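Local structure of saframycin Mx1 synthetase B (3KXW) at residues 221-225 and 226-230; 541-545 and 546-550. The protein belongs to the AMP-binding enzyme family of the ANL clan and is modelled with 5'-O-[(S)-(dodecanoyloxy)(hydroxy)phosphoryl]adenosine bound. One frame throughout, in Å; residues are numbered along the deposited sequence.

Interaction 1: residues 221-225 and 226-230; sequences MGLIG and CILTP. With 1ZZ (5'-O-[(S)-(dodecanoyloxy)(hydroxy)phosphoryl]adenosine), chain B.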
HETATM    1  N   MSE A 221      -0.472  -2.724  -3.690  1.00 18.36           N
HETATM    2  CA  MSE A 221      -0.472  -1.721  -4.754  1.00 17.39           C
HETATM    3  C   MSE A 221       0.891  -1.523  -5.435  1.00 15.37           C
HETATM    4  O   MSE A 221       1.002  -1.540  -6.664  1.00 15.00           O
HETATM    5  CB  MSE A 221      -0.985  -0.387  -4.203  1.00 20.74           C
HETATM    6  CG  MSE A 221      -1.643   0.462  -5.237  1.00 17.92           C
HETATM    7 SE   MSE A 221      -2.920   1.788  -4.457  1.00 31.47          SE
HETATM    8  CE  MSE A 221      -1.652   2.656  -3.276  1.00 14.02           C
ATOM      9  N   GLY A 222       1.931  -1.335  -4.624  1.00 15.46           N
ATOM     10  CA  GLY A 222       3.271  -1.101  -5.135  1.00 14.55           C
ATOM     11  C   GLY A 222       3.885  -2.354  -5.751  1.00 16.45           C
ATOM     12  O   GLY A 222       4.762  -2.256  -6.612  1.00 16.25           O
ATOM     13  N   LEU A 223       3.438  -3.534  -5.316  1.00 14.70           N
ATOM     14  CA  LEU A 223       3.936  -4.789  -5.890  1.00 14.83           C
ATOM     15  C   LEU A 223       3.127  -5.173  -7.142  1.00 14.13           C
ATOM     16  O   LEU A 223       3.677  -5.300  -8.235  1.00 13.73           O
ATOM     17  CB  LEU A 223       3.859  -5.932  -4.851  1.00 14.86           C
ATOM     18  CG  LEU A 223       4.159  -7.330  -5.416  1.00 15.71           C
ATOM     19  CD1 LEU A 223       5.542  -7.388  -6.066  1.00 14.38           C
ATOM     20  CD2 LEU A 223       4.002  -8.422  -4.348  1.00 16.70           C
ATOM     21  N   ILE A 224       1.813  -5.336  -6.975  1.00 13.12           N
ATOM     22  CA  ILE A 224       0.989  -5.896  -8.050  1.00 13.22           C
ATOM     23  C   ILE A 224       0.722  -4.857  -9.142  1.00 12.85           C
ATOM     24  O   ILE A 224       0.892  -5.120 -10.323  1.00 12.67           O
ATOM     25  CB  ILE A 224      -0.316  -6.481  -7.485  1.00 13.63           C
ATOM     26  CG1 ILE A 224       0.013  -7.654  -6.517  1.00 14.36           C
ATOM     27  CG2 ILE A 224      -1.264  -6.912  -8.605  1.00 12.97           C
ATOM     28  CD1 ILE A 224      -1.211  -8.192  -5.833  1.00 17.18           C
ATOM     29  N   GLY A 225       0.335  -3.662  -8.720  1.00 12.72           N
ATOM     30  CA  GLY A 225       0.087  -2.573  -9.642  1.00 15.28           C
ATOM     31  C   GLY A 225       1.322  -2.043 -10.340  1.00 13.89           C
ATOM     32  O   GLY A 225       1.323  -1.877 -11.555  1.00 13.81           O
ATOM     33  N   CYS A 226       2.371  -1.750  -9.587  1.00 11.96           N
ATOM     34  CA  CYS A 226       3.449  -0.937 -10.160  1.00 13.51           C
ATOM     35  C   CYS A 226       4.704  -1.730 -10.567  1.00 14.11           C
ATOM     36  O   CYS A 226       5.629  -1.175 -11.144  1.00 14.74           O
ATOM     37  CB  CYS A 226       3.821   0.189  -9.197  1.00 14.13           C
ATOM     38  SG  CYS A 226       2.406   1.247  -8.832  1.00 18.67           S
ATOM     39  N   ILE A 227       4.727  -3.027 -10.277  1.00 11.95           N
ATOM     40  CA  ILE A 227       5.873  -3.853 -10.682  1.00 12.87           C
ATOM     41  C   ILE A 227       5.425  -5.041 -11.547  1.00 13.79           C
ATOM     42  O   ILE A 227       5.890  -5.208 -12.678  1.00 12.43           O
ATOM     43  CB  ILE A 227       6.686  -4.389  -9.468  1.00 13.60           C
ATOM     44  CG1 ILE A 227       7.261  -3.241  -8.638  1.00 13.89           C
ATOM     45  CG2 ILE A 227       7.845  -5.303  -9.941  1.00 13.79           C
ATOM     46  CD1 ILE A 227       7.863  -3.658  -7.311  1.00 16.12           C
ATOM     47  N   LEU A 228       4.519  -5.852 -11.018  1.00 12.28           N
ATOM     48  CA  LEU A 228       4.106  -7.055 -11.724  1.00 11.28           C
ATOM     49  C   LEU A 228       3.278  -6.751 -12.968  1.00 12.91           C
ATOM     50  O   LEU A 228       3.466  -7.401 -14.001  1.00 12.49           O
ATOM     51  CB  LEU A 228       3.409  -8.046 -10.802  1.00 13.36           C
ATOM     52  CG  LEU A 228       4.264  -8.477  -9.601  1.00 11.81           C
ATOM     53  CD1 LEU A 228       3.463  -9.444  -8.739  1.00 14.28           C
ATOM     54  CD2 LEU A 228       5.631  -9.093 -10.001  1.00 11.79           C
ATOM     55  N   THR A 229       2.407  -5.749 -12.891  1.00 12.02           N
ATOM     56  CA  THR A 229       1.649  -5.363 -14.082  1.00 12.25           C
ATOM     57  C   THR A 229       2.544  -4.901 -15.253  1.00 12.34           C
ATOM     58  O   THR A 229       2.364  -5.363 -16.373  1.00 13.29           O
ATOM     59  CB  THR A 229       0.548  -4.328 -13.767  1.00 13.89           C
ATOM     60  OG1 THR A 229      -0.357  -4.884 -12.800  1.00 14.66           O
ATOM     61  CG2 THR A 229      -0.226  -3.969 -15.036  1.00 12.75           C
ATOM     62  N   PRO A 230       3.477  -3.970 -15.009  1.00 13.44           N
ATOM     63  CA  PRO A 230       4.370  -3.563 -16.107  1.00 13.32           C
ATOM     64  C   PRO A 230       5.210  -4.725 -16.658  1.00 13.81           C
ATOM     65  O   PRO A 230       5.403  -4.837 -17.866  1.00 13.56           O
ATOM     66  CB  PRO A 230       5.313  -2.524 -15.461  1.00 14.34           C
ATOM     67  CG  PRO A 230       4.781  -2.235 -14.119  1.00 15.73           C
ATOM     68  CD  PRO A 230       3.659  -3.165 -13.780  1.00 12.61           C
TER
HETATM   69  P   1ZZ B 589      -4.957  -3.635   1.383  1.00 27.29           P
HETATM   70  C1  1ZZ B 589      -0.848   0.482 -12.041  1.00 19.84           C
HETATM   71  N1  1ZZ B 589      -9.374   0.993   0.773  1.00 20.73           N
HETATM   72  O1  1ZZ B 589      -5.217  -0.932  -0.417  1.00 26.48           O
HETATM   73  C2  1ZZ B 589      -1.467   0.811 -10.676  1.00 15.74           C
HETATM   74  N2  1ZZ B 589      -9.202   1.493  -1.400  1.00 16.13           N
HETATM   75  O2  1ZZ B 589      -4.709  -3.213  -0.207  1.00 30.34           O
HETATM   76  C3  1ZZ B 589      -2.818   0.112 -10.473  1.00 16.89           C
HETATM   77  N3  1ZZ B 589     -11.144   2.818   1.415  1.00 19.79           N
HETATM   78  O3  1ZZ B 589      -5.302  -5.040   1.447  1.00 24.51           O
HETATM   79  C4  1ZZ B 589      -3.202   0.089  -8.986  1.00 16.04           C
HETATM   80  N4  1ZZ B 589     -11.738   4.175  -0.487  1.00 18.51           N
HETATM   81  O4  1ZZ B 589      -3.591  -3.342   2.192  1.00 35.96           O
HETATM   82  C5  1ZZ B 589      -4.699  -0.180  -8.758  1.00 16.60           C
HETATM   83  N5  1ZZ B 589     -10.948   3.851  -2.661  1.00 15.58           N
HETATM   84  O5  1ZZ B 589      -6.148  -2.699   2.079  1.00 25.13           O
HETATM   85  C6  1ZZ B 589      -4.986  -0.055  -7.256  1.00 17.21           C
HETATM   86  O6  1ZZ B 589      -7.902  -0.464   2.139  1.00 23.97           O
HETATM   87  C7  1ZZ B 589      -6.422  -0.108  -6.676  1.00 15.61           C
HETATM   88  O7  1ZZ B 589     -10.515  -0.666   3.405  1.00 23.57           O
HETATM   89  C8  1ZZ B 589      -6.644   0.167  -5.176  1.00 15.64           C
HETATM   90  O8  1ZZ B 589     -10.280  -2.925   2.416  1.00 20.22           O
HETATM   91  C9  1ZZ B 589      -6.370  -1.121  -4.383  1.00 17.50           C
HETATM   92  C10 1ZZ B 589      -5.861  -0.885  -2.941  1.00 18.02           C
HETATM   93  C11 1ZZ B 589      -5.368  -2.246  -2.373  1.00 20.47           C
HETATM   94  C12 1ZZ B 589      -5.519  -2.223  -0.840  1.00 25.25           C
HETATM   95  C13 1ZZ B 589      -7.426  -2.591   1.490  1.00 26.53           C
HETATM   96  C14 1ZZ B 589      -8.224  -1.724   2.242  1.00 23.64           C
HETATM   97  C15 1ZZ B 589      -9.751  -1.819   1.882  1.00 20.57           C
HETATM   98  C16 1ZZ B 589     -10.272  -0.686   2.318  1.00 24.15           C
HETATM   99  C17 1ZZ B 589      -9.225   0.243   1.938  1.00 22.07           C
HETATM  100  C18 1ZZ B 589      -8.757   0.691  -0.508  1.00 19.13           C
HETATM  101  C19 1ZZ B 589     -10.142   2.427  -0.709  1.00 18.63           C
HETATM  102  C20 1ZZ B 589     -10.267   2.090   0.540  1.00 18.59           C
HETATM  103  C21 1ZZ B 589     -11.819   3.842   0.949  1.00 18.74           C
HETATM  104  C22 1ZZ B 589     -10.996   3.555  -1.251  1.00 17.34           C
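M221 O receives a weak bond from C226 N, an i to i+5 pairing that marks a wide pi-type turn in helix 220-233, the helix of the beta-alpha-beta unit between strands 210-213 and 236-239. Selenomethionine M221 also faces the ligand: its CG and SE each lie 3.9 Å from C6 of 1ZZ, midway along the dodecanoyl chain, so the ligand is met along the side chain and not by CE. I227 packs its CG1 against the G222 carbonyl, 3.4 Å from G222 O. At L223 the wide turn shows again, because L223 O accepts from two amides: L228 N comes in nearly straight at 3.0 Å, while I227 N stands well above the carbonyl plane. The leucine side chains of L223 and L228 slant across one another, CD1 of L223 meeting CG of L228 at 3.9 Å, and F82 of helix 76-87 touches both. I224 O is gripped twice by T229, through T229 N and through OG1, which approach from opposite faces of its carbonyl plane; OG1, set beside its own backbone N (chi1 -59°), is 2.8 Å from I224 O. G225 has no side chain to intrude on the tail of 1ZZ. Its carbonyl, buried without a polar partner, puts G225 O 3.2 Å from C1, the terminal carbon of the dodecanoyl chain.

Interaction 2: residues 541-545 and 546-550; sequences VLIPL and KAMPH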
ATOM      1  N   VAL A 541       0.563  17.658  17.415  1.00 17.18           N
ATOM      2  CA  VAL A 541       0.439  18.792  18.329  1.00 18.74           C
ATOM      3  C   VAL A 541       1.625  18.837  19.287  1.00 17.61           C
ATOM      4  O   VAL A 541       1.965  17.823  19.900  1.00 15.65           O
ATOM      5  CB  VAL A 541      -0.862  18.711  19.185  1.00 19.18           C
ATOM      6  CG1 VAL A 541      -1.039  19.990  19.968  1.00 20.76           C
ATOM      7  CG2 VAL A 541      -2.083  18.480  18.296  1.00 21.43           C
ATOM      8  N   LEU A 542       2.227  20.018  19.424  1.00 19.30           N
ATOM      9  CA  LEU A 542       3.382  20.212  20.287  1.00 17.42           C
ATOM     10  C   LEU A 542       2.910  21.034  21.481  1.00 18.36           C
ATOM     11  O   LEU A 542       2.182  22.003  21.308  1.00 19.64           O
ATOM     12  CB  LEU A 542       4.516  20.956  19.540  1.00 18.71           C
ATOM     13  CG  LEU A 542       5.067  20.300  18.256  1.00 19.92           C
ATOM     14  CD1 LEU A 542       6.267  21.074  17.665  1.00 17.61           C
ATOM     15  CD2 LEU A 542       5.447  18.814  18.451  1.00 16.07           C
ATOM     16  N   ILE A 543       3.317  20.629  22.677  1.00 17.26           N
ATOM     17  CA  ILE A 543       2.983  21.340  23.902  1.00 20.39           C
ATOM     18  C   ILE A 543       4.232  21.423  24.788  1.00 19.91           C
ATOM     19  O   ILE A 543       5.197  20.707  24.554  1.00 18.46           O
ATOM     20  CB  ILE A 543       1.843  20.621  24.642  1.00 19.78           C
ATOM     21  CG1 ILE A 543       2.291  19.233  25.113  1.00 18.31           C
ATOM     22  CG2 ILE A 543       0.595  20.527  23.733  1.00 19.96           C
ATOM     23  CD1 ILE A 543       1.317  18.615  26.086  1.00 23.04           C
ATOM     24  N   PRO A 544       4.210  22.292  25.815  1.00 23.17           N
ATOM     25  CA  PRO A 544       5.380  22.466  26.687  1.00 21.45           C
ATOM     26  C   PRO A 544       5.675  21.250  27.559  1.00 21.37           C
ATOM     27  O   PRO A 544       4.805  20.418  27.814  1.00 21.16           O
ATOM     28  CB  PRO A 544       4.985  23.662  27.586  1.00 23.48           C
ATOM     29  CG  PRO A 544       3.880  24.357  26.860  1.00 24.16           C
ATOM     30  CD  PRO A 544       3.130  23.232  26.172  1.00 21.55           C
ATOM     31  N   LEU A 545       6.920  21.161  28.010  1.00 20.67           N
ATOM     32  CA  LEU A 545       7.341  20.150  28.969  1.00 24.64           C
ATOM     33  C   LEU A 545       6.445  20.128  30.195  1.00 25.43           C
ATOM     34  O   LEU A 545       5.949  21.164  30.630  1.00 26.70           O
ATOM     35  CB  LEU A 545       8.773  20.422  29.431  1.00 23.71           C
ATOM     36  CG  LEU A 545       9.933  19.665  28.808  1.00 24.92           C
ATOM     37  CD1 LEU A 545      11.128  19.712  29.776  1.00 23.46           C
ATOM     38  CD2 LEU A 545       9.567  18.212  28.479  1.00 22.62           C
ATOM     39  N   LYS A 546       6.246  18.927  30.738  1.00 29.16           N
ATOM     40  CA  LYS A 546       5.445  18.723  31.952  1.00 32.98           C
ATOM     41  C   LYS A 546       3.965  19.095  31.776  1.00 32.25           C
ATOM     42  O   LYS A 546       3.218  19.188  32.749  1.00 34.07           O
ATOM     43  CB  LYS A 546       6.080  19.474  33.143  1.00 32.15           C
ATOM     44  CG  LYS A 546       5.437  19.191  34.509  1.00 39.56           C
ATOM     45  CD  LYS A 546       5.711  17.760  35.018  1.00 39.87           C
ATOM     46  CE  LYS A 546       5.391  17.625  36.521  1.00 38.00           C
ATOM     47  NZ  LYS A 546       5.740  16.276  37.102  1.00 41.26           N
ATOM     48  N   ALA A 547       3.527  19.289  30.539  1.00 28.71           N
ATOM     49  CA  ALA A 547       2.144  19.689  30.316  1.00 28.91           C
ATOM     50  C   ALA A 547       1.194  18.488  30.426  1.00 30.84           C
ATOM     51  O   ALA A 547      -0.003  18.659  30.622  1.00 34.38           O
ATOM     52  CB  ALA A 547       1.980  20.393  28.977  1.00 27.29           C
HETATM   53  N   MSE A 548       1.743  17.285  30.292  1.00 29.55           N
HETATM   54  CA  MSE A 548       0.996  16.053  30.555  1.00 30.99           C
HETATM   55  C   MSE A 548       1.218  15.577  31.983  1.00 34.21           C
HETATM   56  O   MSE A 548       2.358  15.459  32.434  1.00 32.93           O
HETATM   57  CB  MSE A 548       1.435  14.949  29.599  1.00 30.92           C
HETATM   58  CG  MSE A 548       1.283  15.312  28.132  1.00 29.46           C
HETATM   59 SE   MSE A 548       1.856  13.839  26.950  1.00 36.73          SE
HETATM   60  CE  MSE A 548       1.698  14.790  25.239  1.00 22.28           C
ATOM     61  N   PRO A 549       0.129  15.255  32.692  1.00 35.03           N
ATOM     62  CA  PRO A 549       0.253  14.911  34.113  1.00 35.55           C
ATOM     63  C   PRO A 549       1.143  13.687  34.330  1.00 36.55           C
ATOM     64  O   PRO A 549       1.189  12.793  33.476  1.00 34.23           O
ATOM     65  CB  PRO A 549      -1.198  14.620  34.536  1.00 37.89           C
ATOM     66  CG  PRO A 549      -2.055  15.289  33.493  1.00 37.64           C
ATOM     67  CD  PRO A 549      -1.262  15.178  32.214  1.00 36.32           C
ATOM     68  N   HIS A 550       1.855  13.655  35.454  1.00 34.24           N
ATOM     69  CA  HIS A 550       2.688  12.506  35.768  1.00 33.56           C
ATOM     70  C   HIS A 550       1.844  11.247  35.760  1.00 35.08           C
ATOM     71  O   HIS A 550       0.729  11.224  36.293  1.00 33.98           O
ATOM     72  CB  HIS A 550       3.365  12.654  37.133  1.00 34.48           C
ATOM     73  CG  HIS A 550       3.925  11.366  37.660  1.00 33.10           C
ATOM     74  ND1 HIS A 550       5.184  10.907  37.326  1.00 35.95           N
ATOM     75  CD2 HIS A 550       3.384  10.424  38.467  1.00 30.89           C
ATOM     76  CE1 HIS A 550       5.399   9.744  37.918  1.00 35.18           C
ATOM     77  NE2 HIS A 550       4.321   9.426  38.616  1.00 35.32           N
TER
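P544 to A547 form a type II beta turn, in which A547 N donates to P544 O at 3.2 Å, a somewhat bent bond (137° at the hydrogen) whose donor sits above the carbonyl plane. K546 occupies the third position with positive phi (64°), as this type of turn requires, and the peptide between L545 and K546 is flipped relative to a type I turn. The methyl of A547 points back at the incoming chain: A547 CB is 3.1 Å from P544 O and lies 4.2 Å from P544 CD. I543 reaches the same methyl, its CG1 set between backbone N and carbonyl carbon (chi1 65°), a rotamer that sends CD1 across the turn. There I543 CD1 presses on A547 CB at 3.5 Å, closer than usual for two carbons. The turn leads strand 539-544 out of the mixed sheet of the C-terminal domain, where V541 and I543 bond through their backbones to strand 499-508 and L542 to the 573-574 region, and turns the chain toward helix 554-567. Selenomethionine M548, extended beyond CG, crosses I543 at about a right angle; I543 CD1 lies 3.9 Å from M548 CG and equally 3.9 Å from M548 CE. The same side chain touches M505 of strand 499-508 and R557 and C561 of helix 554-567, while M548 N is hydrogen-bonded to OE2 of E507. L545 and K546, at the two central positions of the turn, are exposed, and K546 carries its side chain away from the turn, with NZ at the far end.

Going from the N terminus, interaction 1 comes first, within helix 220-233 of the AMP-binding region, and it is complete long before interaction 2 begins in strand 539-544. The two are in series, neither nesting nor crossing, and each is local: residues 221-230 bond successive helix turns, whereas residues 541-550 close one short turn. Interaction 1 is deeply buried and lies in a helix whose M221 and G225 line the ligand pocket. Interaction 2 is partly buried and joins the C-terminal sheet to the approach to helix 554-567. Their centres are 44 Å apart, and their nearest atoms about 26 Å.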